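Putative isocitrate dehydrogenase, NAD-dependent (PDB 6LKY) probably catalyses the NAD-dependent oxidative decarboxylation of isocitrate, most likely with the help of magnesium. Local coordinates at residues L171-N176 / D203-A208; K167-V172 / F220-T225; I274-A279 / S313-L318. The protein carries 1 engineered substitution. One frame throughout, in Å; residues are numbered along the deposited sequence.

Interaction 1: residues L171-N176 / D203-A208. With NAD (nicotinamide-adenine-dinucleotide), chain H.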
loop_
_atom_site.group_PDB
_atom_site.type_symbol
_atom_site.label_atom_id
_atom_site.label_comp_id
_atom_site.label_asym_id
_atom_site.label_seq_id
_atom_site.Cartn_x
_atom_site.Cartn_y
_atom_site.Cartn_z
ATOM N N LEU A 171 -3.098 -14.489 3.821
ATOM C CA LEU A 171 -3.128 -13.546 4.930
ATOM C C LEU A 171 -1.987 -12.545 4.772
ATOM O O LEU A 171 -0.820 -12.939 4.661
ATOM C CB LEU A 171 -3.030 -14.297 6.261
ATOM C CG LEU A 171 -3.241 -13.495 7.556
ATOM C CD1 LEU A 171 -3.772 -14.390 8.677
ATOM C CD2 LEU A 171 -1.947 -12.804 8.017
ATOM N N VAL A 172 -2.315 -11.254 4.778
ATOM C CA VAL A 172 -1.330 -10.199 4.526
ATOM C C VAL A 172 -1.024 -9.472 5.829
ATOM O O VAL A 172 -1.939 -9.113 6.575
ATOM C CB VAL A 172 -1.808 -9.231 3.431
ATOM C CG1 VAL A 172 -0.711 -8.193 3.109
ATOM C CG2 VAL A 172 -2.155 -10.047 2.178
ATOM N N HIS A 173 0.263 -9.258 6.109
ATOM C CA HIS A 173 0.672 -8.805 7.432
ATOM C C HIS A 173 1.986 -8.037 7.343
ATOM O O HIS A 173 2.607 -7.935 6.280
ATOM C CB HIS A 173 0.830 -10.002 8.369
ATOM C CG HIS A 173 1.908 -10.935 7.935
ATOM N ND1 HIS A 173 3.229 -10.762 8.291
ATOM C CD2 HIS A 173 1.877 -12.014 7.114
ATOM C CE1 HIS A 173 3.960 -11.722 7.745
ATOM N NE2 HIS A 173 3.164 -12.490 7.021
ATOM N N LYS A 174 2.406 -7.487 8.486
ATOM C CA LYS A 174 3.741 -6.930 8.651
ATOM C C LYS A 174 4.319 -7.432 9.983
ATOM O O LYS A 174 4.735 -6.673 10.860
ATOM C CB LYS A 174 3.692 -5.402 8.544
ATOM C CG LYS A 174 5.063 -4.711 8.476
ATOM C CD LYS A 174 5.674 -4.744 7.079
ATOM C CE LYS A 174 7.094 -4.148 7.100
ATOM N NZ LYS A 174 7.814 -4.322 5.796
ATOM N N ALA A 175 4.350 -8.752 10.133
ATOM C CA ALA A 175 4.665 -9.329 11.435
ATOM C C ALA A 175 6.160 -9.350 11.729
ATOM O O ALA A 175 6.547 -9.690 12.854
ATOM C CB ALA A 175 4.081 -10.747 11.553
ATOM N N ASN A 176 7.012 -9.027 10.754
ATOM C CA ASN A 176 8.422 -8.858 11.088
ATOM C C ASN A 176 8.663 -7.580 11.882
ATOM O O ASN A 176 9.531 -7.559 12.766
ATOM C CB ASN A 176 9.301 -8.895 9.832
ATOM C CG ASN A 176 8.801 -7.991 8.702
ATOM O OD1 ASN A 176 7.671 -7.476 8.713
ATOM N ND2 ASN A 176 9.658 -7.810 7.705
ATOM N N ASP A 203 0.792 -16.766 3.378
ATOM C CA ASP A 203 0.889 -15.441 3.975
ATOM C C ASP A 203 1.940 -14.609 3.242
ATOM O O ASP A 203 2.901 -15.142 2.685
ATOM C CB ASP A 203 1.193 -15.535 5.480
ATOM C CG ASP A 203 2.618 -15.990 5.767
ATOM O OD1 ASP A 203 3.504 -15.119 5.902
ATOM O OD2 ASP A 203 2.854 -17.218 5.851
ATOM N N ARG A 204 1.750 -13.291 3.249
ATOM C CA ARG A 204 2.654 -12.373 2.572
ATOM C C ARG A 204 2.860 -11.129 3.425
ATOM O O ARG A 204 1.926 -10.654 4.081
ATOM C CB ARG A 204 2.111 -11.946 1.199
ATOM C CG ARG A 204 2.098 -13.037 0.140
ATOM C CD ARG A 204 3.510 -13.452 -0.250
ATOM N NE ARG A 204 3.518 -14.420 -1.343
ATOM C CZ ARG A 204 3.521 -15.740 -1.182
ATOM N NH1 ARG A 204 3.500 -16.270 0.035
ATOM N NH2 ARG A 204 3.541 -16.537 -2.243
ATOM N N ILE A 205 4.092 -10.619 3.429
ATOM C CA ILE A 205 4.346 -9.311 4.016
ATOM C C ILE A 205 3.820 -8.235 3.072
ATOM O O ILE A 205 3.945 -8.343 1.842
ATOM C CB ILE A 205 5.840 -9.132 4.333
ATOM C CG1 ILE A 205 6.342 -10.333 5.148
ATOM C CG2 ILE A 205 6.056 -7.862 5.163
ATOM C CD1 ILE A 205 7.853 -10.304 5.480
ATOM N N VAL A 206 3.217 -7.192 3.651
ATOM C CA VAL A 206 2.362 -6.273 2.891
ATOM C C VAL A 206 3.118 -5.579 1.749
ATOM O O VAL A 206 2.541 -5.348 0.682
ATOM C CB VAL A 206 1.683 -5.266 3.847
ATOM C CG1 VAL A 206 2.722 -4.346 4.519
ATOM C CG2 VAL A 206 0.616 -4.459 3.120
ATOM N N ASP A 207 4.409 -5.250 1.927
ATOM C CA ASP A 207 5.116 -4.525 0.853
ATOM C C ASP A 207 5.424 -5.434 -0.343
ATOM O O ASP A 207 5.182 -5.063 -1.509
ATOM C CB ASP A 207 6.400 -3.859 1.381
ATOM C CG ASP A 207 7.302 -4.820 2.167
ATOM O OD1 ASP A 207 6.905 -5.985 2.367
ATOM O OD2 ASP A 207 8.409 -4.400 2.599
ATOM N N ALA A 208 5.948 -6.635 -0.079
ATOM C CA ALA A 208 6.116 -7.614 -1.152
ATOM C C ALA A 208 4.775 -7.955 -1.795
ATOM O O ALA A 208 4.687 -8.141 -3.014
ATOM C CB ALA A 208 6.798 -8.878 -0.614
HETATM P PA NAD H . 11.622 -10.501 -0.429
HETATM O O1A NAD H . 12.760 -11.327 0.108
HETATM O O2A NAD H . 12.076 -9.139 -0.941
HETATM O O5B NAD H . 10.971 -11.369 -1.598
HETATM C C5B NAD H . 9.816 -10.888 -2.296
HETATM C C4B NAD H . 9.784 -11.528 -3.682
HETATM O O4B NAD H . 10.773 -10.895 -4.525
HETATM C C3B NAD H . 10.161 -13.008 -3.594
HETATM O O3B NAD H . 9.329 -13.796 -4.443
HETATM C C2B NAD H . 11.605 -13.025 -4.070
HETATM O O2B NAD H . 12.040 -14.204 -4.744
HETATM C C1B NAD H . 11.709 -11.853 -5.032
HETATM N N9A NAD H . 13.118 -11.456 -4.895
HETATM C C8A NAD H . 13.368 -10.180 -4.218
HETATM N N7A NAD H . 14.763 -9.849 -4.622
HETATM C C5A NAD H . 14.659 -10.031 -6.085
HETATM C C6A NAD H . 15.899 -10.103 -6.973
HETATM N N6A NAD H . 17.138 -9.786 -6.262
HETATM N N1A NAD H . 15.839 -11.388 -7.696
HETATM C C2A NAD H . 14.524 -11.465 -8.343
HETATM N N3A NAD H . 13.490 -11.905 -7.392
HETATM C C4A NAD H . 13.927 -11.345 -6.110
HETATM O O3 NAD H . 10.521 -10.214 0.685
HETATM P PN NAD H . 9.942 -11.246 1.765
HETATM O O1N NAD H . 9.882 -12.650 1.233
HETATM O O2N NAD H . 8.586 -10.708 2.115
HETATM O O5D NAD H . 10.940 -11.150 3.029
HETATM C C5D NAD H . 12.077 -12.000 3.189
HETATM C C4D NAD H . 12.980 -11.471 4.315
HETATM O O4D NAD H . 13.666 -10.258 3.906
HETATM C C3D NAD H . 12.218 -11.119 5.596
HETATM O O3D NAD H . 12.888 -11.681 6.728
HETATM C C2D NAD H . 12.288 -9.599 5.665
HETATM O O2D NAD H . 12.386 -9.114 7.017
HETATM C C1D NAD H . 13.590 -9.268 4.956
HETATM N N1N NAD H . 13.515 -7.889 4.435
HETATM C C2N NAD H . 14.872 -7.351 4.282
HETATM C C3N NAD H . 15.053 -6.177 3.325
HETATM C C7N NAD H . 16.283 -5.275 3.527
HETATM O O7N NAD H . 17.219 -5.951 4.351
HETATM N N7N NAD H . 16.075 -3.883 3.959
HETATM C C4N NAD H . 13.822 -5.561 2.670
HETATM C C5N NAD H . 12.531 -6.371 2.668
HETATM C C6N NAD H . 12.502 -7.727 3.367
#
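The imidazole ring of His173 lies with one face over the peptide of Arg204 and Ile205, its CD2 3.3 Å from Arg204 O, while both ring nitrogens are engaged at the edge. His173 NE2 donates to Asp203 OD1 (2.9 Å), meeting the carboxylate on its anti side. The ring and carboxylate planes are 38° apart. ND1 accepts Ala175 N almost exactly in the ring plane. Bonded at both nitrogens, the ring is probably fixed in its rotation; a chi1 of 63°, which sets CG between the backbone N and the carbonyl carbon, brings it back over the neighbouring strand. Asp203 OD2 is tied to Arg190. Beside the ring, Ile205 CG1 touches His173 CE1 at 3.8 Å, and Ile205 CD1 runs on to the amide of Asn176.

The strands pair in parallel through Arg204 N to Leu171 O and His173 N to Arg204 O; Val206 N, at the start of the helix, then reaches His173 O at 2.8 Å. Lys174 bends at chi2 across Ile205 and Val206 to a salt bridge between NZ and Asp207 OD2 (3.3 Å), although its stronger partner is Asp231 of the second subunit. Asn176 ND2 donates to ribose O2D of an NAD at 3.1 Å; most of that dinucleotide's other hydrogen bonds come from the second subunit. Strands 168-173 and 200-205, joined through helix 181-193, form a parallel beta-alpha-beta unit; residues following their carboxyl ends help line the neighbouring subunit's NAD pocket.

Interaction 2: residues K167-V172 / F220-T225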
loop_
_atom_site.group_PDB
_atom_site.type_symbol
_atom_site.label_atom_id
_atom_site.label_comp_id
_atom_site.label_asym_id
_atom_site.label_seq_id
_atom_site.Cartn_x
_atom_site.Cartn_y
_atom_site.Cartn_z
ATOM N N LYS A 167 -10.307 -20.979 -3.905
ATOM C CA LYS A 167 -9.383 -22.036 -3.551
ATOM C C LYS A 167 -8.224 -21.630 -2.647
ATOM O O LYS A 167 -7.611 -22.520 -2.057
ATOM C CB LYS A 167 -8.954 -22.763 -4.836
ATOM C CG LYS A 167 -10.065 -23.833 -5.044
ATOM C CD LYS A 167 -10.369 -24.458 -6.403
ATOM C CE LYS A 167 -9.308 -24.357 -7.459
ATOM N NZ LYS A 167 -9.956 -24.351 -8.810
ATOM N N LYS A 168 -7.938 -20.335 -2.468
ATOM C CA LYS A 168 -6.786 -19.920 -1.670
ATOM C C LYS A 168 -7.125 -18.680 -0.848
ATOM O O LYS A 168 -7.763 -17.739 -1.342
ATOM C CB LYS A 168 -5.563 -19.646 -2.554
ATOM C CG LYS A 168 -4.334 -19.109 -1.798
ATOM C CD LYS A 168 -3.110 -19.115 -2.690
ATOM C CE LYS A 168 -3.364 -18.318 -3.965
ATOM N NZ LYS A 168 -2.104 -18.193 -4.739
ATOM N N VAL A 169 -6.688 -18.700 0.413
ATOM C CA VAL A 169 -6.672 -17.533 1.296
ATOM C C VAL A 169 -5.220 -17.144 1.550
ATOM O O VAL A 169 -4.411 -17.979 1.976
ATOM C CB VAL A 169 -7.398 -17.805 2.627
ATOM C CG1 VAL A 169 -7.123 -16.663 3.627
ATOM C CG2 VAL A 169 -8.901 -17.968 2.405
ATOM N N THR A 170 -4.892 -15.882 1.277
ATOM C CA THR A 170 -3.594 -15.288 1.580
ATOM C C THR A 170 -3.753 -14.259 2.692
ATOM O O THR A 170 -4.461 -13.264 2.519
ATOM C CB THR A 170 -3.002 -14.613 0.349
ATOM O OG1 THR A 170 -2.852 -15.567 -0.704
ATOM C CG2 THR A 170 -1.637 -14.016 0.704
ATOM N N LEU A 171 -3.098 -14.489 3.821
ATOM C CA LEU A 171 -3.128 -13.546 4.930
ATOM C C LEU A 171 -1.987 -12.545 4.772
ATOM O O LEU A 171 -0.820 -12.939 4.661
ATOM C CB LEU A 171 -3.030 -14.297 6.261
ATOM C CG LEU A 171 -3.241 -13.495 7.556
ATOM C CD1 LEU A 171 -3.772 -14.390 8.677
ATOM C CD2 LEU A 171 -1.947 -12.804 8.017
ATOM N N VAL A 172 -2.315 -11.254 4.778
ATOM C CA VAL A 172 -1.330 -10.199 4.526
ATOM C C VAL A 172 -1.024 -9.472 5.829
ATOM O O VAL A 172 -1.939 -9.113 6.575
ATOM C CB VAL A 172 -1.808 -9.231 3.431
ATOM C CG1 VAL A 172 -0.711 -8.193 3.109
ATOM C CG2 VAL A 172 -2.155 -10.047 2.178
ATOM N N PHE A 220 -3.578 -14.058 -6.921
ATOM C CA PHE A 220 -4.352 -13.796 -5.721
ATOM C C PHE A 220 -5.788 -14.262 -5.884
ATOM O O PHE A 220 -6.385 -14.146 -6.960
ATOM C CB PHE A 220 -4.332 -12.305 -5.374
ATOM C CG PHE A 220 -3.003 -11.839 -4.882
ATOM C CD1 PHE A 220 -2.626 -12.039 -3.567
ATOM C CD2 PHE A 220 -2.114 -11.244 -5.746
ATOM C CE1 PHE A 220 -1.387 -11.620 -3.119
ATOM C CE2 PHE A 220 -0.873 -10.827 -5.311
ATOM C CZ PHE A 220 -0.507 -11.013 -4.002
ATOM N N ASP A 221 -6.340 -14.753 -4.772
ATOM C CA ASP A 221 -7.694 -15.276 -4.710
ATOM C C ASP A 221 -8.471 -14.526 -3.631
ATOM O O ASP A 221 -9.042 -13.464 -3.897
ATOM C CB ASP A 221 -7.637 -16.788 -4.450
ATOM C CG ASP A 221 -8.907 -17.507 -4.849
ATOM O OD1 ASP A 221 -9.885 -16.841 -5.244
ATOM O OD2 ASP A 221 -8.915 -18.755 -4.777
ATOM N N VAL A 222 -8.495 -15.048 -2.409
ATOM C CA VAL A 222 -8.992 -14.298 -1.261
ATOM C C VAL A 222 -7.791 -13.777 -0.489
ATOM O O VAL A 222 -6.865 -14.541 -0.202
ATOM C CB VAL A 222 -9.887 -15.164 -0.360
ATOM C CG1 VAL A 222 -10.374 -14.347 0.837
ATOM C CG2 VAL A 222 -11.058 -15.724 -1.166
ATOM N N LEU A 223 -7.778 -12.476 -0.208
ATOM C CA LEU A 223 -6.809 -11.860 0.690
ATOM C C LEU A 223 -7.519 -11.573 1.996
ATOM O O LEU A 223 -8.629 -11.058 1.972
ATOM C CB LEU A 223 -6.274 -10.548 0.119
ATOM C CG LEU A 223 -5.407 -10.577 -1.124
ATOM C CD1 LEU A 223 -6.285 -10.565 -2.367
ATOM C CD2 LEU A 223 -4.470 -9.382 -1.086
ATOM N N VAL A 224 -6.908 -11.904 3.128
ATOM C CA VAL A 224 -7.468 -11.528 4.421
ATOM C C VAL A 224 -6.429 -10.694 5.158
ATOM O O VAL A 224 -5.237 -11.041 5.186
ATOM C CB VAL A 224 -7.929 -12.747 5.248
ATOM C CG1 VAL A 224 -6.745 -13.590 5.719
ATOM C CG2 VAL A 224 -8.780 -12.282 6.448
ATOM N N THR A 225 -6.867 -9.566 5.706
ATOM C CA THR A 225 -5.883 -8.674 6.302
ATOM C C THR A 225 -6.569 -7.712 7.258
ATOM O O THR A 225 -7.798 -7.719 7.421
ATOM C CB THR A 225 -5.081 -7.954 5.209
ATOM O OG1 THR A 225 -3.960 -7.294 5.802
ATOM C CG2 THR A 225 -5.933 -6.954 4.474
HETATM O O HOH W 1 -5.165 -15.403 -2.253
#
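With CG anti to its backbone N (chi1 -159°), Asp221 extends its carboxylate to the start of the facing strand, where OD2 collects the amides of Lys167 and Lys168. Thr225, at the other end, has OG1 anti to its own N (chi1 -169°) and thereby donates to Val172 O at 2.8 Å, from above the carbonyl plane. Between them, Val224 CG1 stands between its backbone N and carbonyl carbon, a rotamer that places this methyl 3.7 Å from Val169 CG1 and against Leu171 CB.

The two amides reach Asp221 OD2 from the same face of the carboxylate: Lys167 N at 2.8 Å on the syn side, Lys168 N at 3.0 Å from above the plane. OD1 is salt-bridged to Arg166. An alanine in place of Asp221 would probably leave both amides without this acceptor and Arg166 without its anionic mate, letting the start of strand 168-173 fray. Beyond this clamp runs a regular parallel ladder: Val222 N to Lys168 O, Thr170 N to Val222 O, Val224 N to Thr170 O and Val172 N to Val224 O. A water bridges the segments where the ladder begins, donating to Thr170 OG1 and Val222 O and accepting from Asp221 N (2.9 Å); Thr170 OG1 is also bonded to Asp202.

Val169, Leu171, Val222 and Val224 share one face of the sheet, and helix 147-163 packs on it through Phe158, Ala161, Ile154 and Ala157. Val172, on the face it shares with Thr170 and Leu223, meets Val206 and Cys209 of helix 206-215, while strand 200-205 flanks strand 168-173 on the side away from 222-225.

Interaction 3: residues I274-A279 / S313-L318. With NAD (nicotinamide-adenine-dinucleotide), chain C.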
loop_
_atom_site.group_PDB
_atom_site.type_symbol
_atom_site.label_atom_id
_atom_site.label_comp_id
_atom_site.label_asym_id
_atom_site.label_seq_id
_atom_site.Cartn_x
_atom_site.Cartn_y
_atom_site.Cartn_z
ATOM N N ILE A 274 -19.908 14.076 -13.795
ATOM C CA ILE A 274 -19.118 13.153 -14.606
ATOM C C ILE A 274 -18.667 11.911 -13.843
ATOM O O ILE A 274 -18.031 11.032 -14.440
ATOM C CB ILE A 274 -17.898 13.865 -15.228
ATOM C CG1 ILE A 274 -16.968 14.397 -14.134
ATOM C CG2 ILE A 274 -18.344 15.002 -16.146
ATOM C CD1 ILE A 274 -15.611 14.849 -14.647
ATOM N N ALA A 275 -18.952 11.814 -12.541
ATOM C CA ALA A 275 -18.532 10.655 -11.755
ATOM C C ALA A 275 -19.060 9.345 -12.336
ATOM O O ALA A 275 -20.219 9.248 -12.748
ATOM C CB ALA A 275 -18.996 10.798 -10.302
ATOM N N ASN A 276 -18.204 8.328 -12.337
ATOM C CA ASN A 276 -18.600 6.983 -12.728
ATOM C C ASN A 276 -19.539 6.389 -11.687
ATOM O O ASN A 276 -19.173 6.313 -10.508
ATOM C CB ASN A 276 -17.377 6.093 -12.890
ATOM C CG ASN A 276 -17.689 4.803 -13.612
ATOM O OD1 ASN A 276 -18.838 4.339 -13.628
ATOM N ND2 ASN A 276 -16.665 4.213 -14.224
ATOM N N PRO A 277 -20.747 5.971 -12.061
ATOM C CA PRO A 277 -21.676 5.394 -11.086
ATOM C C PRO A 277 -21.539 3.893 -10.919
ATOM O O PRO A 277 -22.280 3.308 -10.120
ATOM C CB PRO A 277 -23.046 5.754 -11.686
ATOM C CG PRO A 277 -22.803 5.728 -13.172
ATOM C CD PRO A 277 -21.376 6.179 -13.380
ATOM N N THR A 278 -20.601 3.283 -11.642
ATOM C CA THR A 278 -20.465 1.831 -11.646
ATOM C C THR A 278 -20.272 1.281 -10.242
ATOM O O THR A 278 -20.914 0.298 -9.861
ATOM C CB THR A 278 -19.289 1.433 -12.531
ATOM O OG1 THR A 278 -19.494 1.955 -13.849
ATOM C CG2 THR A 278 -19.124 -0.088 -12.568
ATOM N N ALA A 279 -19.369 1.889 -9.462
ATOM C CA ALA A 279 -19.086 1.380 -8.121
ATOM C C ALA A 279 -20.347 1.352 -7.266
ATOM O O ALA A 279 -20.645 0.346 -6.609
ATOM C CB ALA A 279 -17.998 2.224 -7.456
ATOM N N SER A 313 -21.396 4.809 -24.069
ATOM C CA SER A 313 -21.944 5.662 -23.023
ATOM C C SER A 313 -21.229 5.435 -21.692
ATOM O O SER A 313 -21.850 4.972 -20.731
ATOM C CB SER A 313 -23.446 5.409 -22.863
ATOM O OG SER A 313 -24.133 5.599 -24.089
ATOM N N VAL A 314 -19.930 5.728 -21.617
ATOM C CA VAL A 314 -19.202 5.574 -20.365
ATOM C C VAL A 314 -18.606 6.918 -19.965
ATOM O O VAL A 314 -18.364 7.798 -20.798
ATOM C CB VAL A 314 -18.109 4.482 -20.427
ATOM C CG1 VAL A 314 -18.731 3.104 -20.636
ATOM C CG2 VAL A 314 -17.079 4.791 -21.498
ATOM N N THR A 315 -18.358 7.060 -18.659
ATOM C CA THR A 315 -17.887 8.309 -18.079
ATOM C C THR A 315 -16.399 8.522 -18.378
ATOM O O THR A 315 -15.691 7.578 -18.739
ATOM C CB THR A 315 -18.169 8.312 -16.576
ATOM O OG1 THR A 315 -17.780 7.065 -15.990
ATOM C CG2 THR A 315 -19.663 8.522 -16.327
ATOM N N PRO A 316 -15.909 9.766 -18.262
ATOM C CA PRO A 316 -14.530 10.068 -18.706
ATOM C C PRO A 316 -13.427 9.298 -17.985
ATOM O O PRO A 316 -12.320 9.198 -18.527
ATOM C CB PRO A 316 -14.389 11.581 -18.465
ATOM C CG PRO A 316 -15.749 12.100 -18.242
ATOM C CD PRO A 316 -16.646 10.976 -17.848
ATOM N N ASP A 317 -13.659 8.795 -16.770
ATOM C CA ASP A 317 -12.624 8.001 -16.113
ATOM C C ASP A 317 -12.323 6.723 -16.886
ATOM O O ASP A 317 -11.207 6.196 -16.804
ATOM C CB ASP A 317 -13.042 7.648 -14.691
ATOM C CG ASP A 317 -14.332 6.868 -14.657
ATOM O OD1 ASP A 317 -15.359 7.435 -15.088
ATOM O OD2 ASP A 317 -14.318 5.692 -14.231
ATOM N N LEU A 318 -13.294 6.211 -17.640
ATOM C CA LEU A 318 -13.068 4.978 -18.382
ATOM C C LEU A 318 -12.558 5.256 -19.788
ATOM O O LEU A 318 -11.701 4.520 -20.294
ATOM C CB LEU A 318 -14.356 4.163 -18.453
ATOM C CG LEU A 318 -14.745 3.492 -17.141
ATOM C CD1 LEU A 318 -16.057 2.735 -17.291
ATOM C CD2 LEU A 318 -13.628 2.567 -16.673
HETATM P PA NAD C . -11.610 9.915 -3.445
HETATM O O1A NAD C . -12.782 10.778 -3.048
HETATM O O2A NAD C . -12.026 8.484 -3.603
HETATM O O5B NAD C . -10.944 10.512 -4.772
HETATM C C5B NAD C . -9.757 9.902 -5.273
HETATM C C4B NAD C . -9.689 10.123 -6.771
HETATM O O4B NAD C . -10.623 9.205 -7.374
HETATM C C3B NAD C . -10.120 11.545 -7.108
HETATM O O3B NAD C . -9.307 12.085 -8.139
HETATM C C2B NAD C . -11.553 11.370 -7.585
HETATM O O2B NAD C . -11.984 12.361 -8.531
HETATM C C1B NAD C . -11.576 9.949 -8.132
HETATM N N9A NAD C . -12.950 9.515 -7.926
HETATM C C8A NAD C . -13.264 8.586 -6.825
HETATM N N7A NAD C . -14.666 8.296 -7.181
HETATM C C5A NAD C . -14.578 7.936 -8.592
HETATM C C6A NAD C . -15.869 8.254 -9.324
HETATM N N6A NAD C . -16.891 7.270 -8.935
HETATM N N1A NAD C . -15.596 8.134 -10.765
HETATM C C2A NAD C . -14.602 9.098 -11.278
HETATM N N3A NAD C . -13.919 9.802 -10.189
HETATM C C4A NAD C . -13.530 8.883 -9.122
HETATM O O3 NAD C . -10.477 9.926 -2.307
HETATM P PN NAD C . -9.912 11.211 -1.547
HETATM O O1N NAD C . -9.872 12.448 -2.388
HETATM O O2N NAD C . -8.534 10.807 -1.048
HETATM O O5D NAD C . -10.893 11.469 -0.300
HETATM C C5D NAD C . -12.024 12.346 -0.433
HETATM C C4D NAD C . -12.943 12.169 0.769
HETATM O O4D NAD C . -13.663 10.926 0.701
HETATM C C3D NAD C . -12.151 12.169 2.078
HETATM O O3D NAD C . -12.824 13.034 2.988
HETATM C C2D NAD C . -12.245 10.727 2.543
HETATM O O2D NAD C . -12.245 10.572 3.961
HETATM C C1D NAD C . -13.582 10.270 1.979
HETATM N N1N NAD C . -13.607 8.785 1.965
HETATM C C2N NAD C . -14.943 8.220 1.831
HETATM C C3N NAD C . -14.789 6.733 2.056
HETATM C C7N NAD C . -16.103 6.026 2.403
HETATM O O7N NAD C . -16.184 4.730 1.824
HETATM N N7N NAD C . -17.259 6.861 2.087
HETATM C C4N NAD C . -13.971 6.033 0.982
HETATM C C5N NAD C . -12.678 6.764 0.677
HETATM C C6N NAD C . -12.602 8.256 1.016
HETATM O O HOH W 2 -15.649 10.085 -14.370
#
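Asn276 and Thr315 come closest in backbone, their CA atoms 5.6 Å apart, where the extended lead-in to helix 278-290 passes a loop that coils into a turn closed by Leu318 N bonding to Thr315 O. The side chain of Asn276 carries the contact. Its CG lies anti to the backbone N (chi1 -166°), directing the amide between Asp317 and the start of the helix. Asn276 ND2 donates to Asp317 OD2 at 2.8 Å, in the plane of the amide and onto the syn lone pair of the carboxylate. The bond is nearly straight (167°). The carboxylate plane is turned 56° from that of the amide. Asn276 OD1 faces the helix and accepts Thr278 N at 2.9 Å, capping it from above the carbonyl plane.

Asp317 OD1 is gripped separately: Thr315 OG1 donates to its syn lone pair at 2.6 Å, and a water donates at 2.8 Å while also bonding to Ile274 O. Thr315 OG1 lies crosswise over the amide side chain, 3.3 Å from Asn276 CG, and its methyl CG2 rests near the carbonyl oxygens of Ile274 and Ala275. Pro316 packs its CG and CD on Ile274 CB, and Leu318 CD1 abuts the Asn276 nitrogen, 3.5 Å from ND2. Met329 of helix 326-337 touches both Asn276 and Thr315.

The adenine of NAD uses the backbone of the same residue, its N6A donating to Asn276 O at 2.9 Å. With the side chain fixed at both ends of its amide, this carbonyl is probably held steady for the adenine amino group, and the three donors around Asp317 would tend to stabilise its carboxylate in the ionised form.

How the interactions relate
Interactions 1 and 2 adjoin, their centres 11 Å apart, and share Leu171 and Val172 of strand 168-173, which lies between strands 200-205 and 222-225 at one end of the mixed sheet. Arg204 CG packs on Thr170 CG2 at 3.9 Å where they meet. Interaction 3 comes later in the chain, about 34 Å from interaction 1 and 29 Å from interaction 2 between centres, in loops among the helices near the adenine of the chain's own NAD. Interaction 1, by contrast, reaches the dinucleotide of the second subunit. Asn176 of that subunit in turn reaches the NAD beside interaction 3, so each pocket is completed across the dimer.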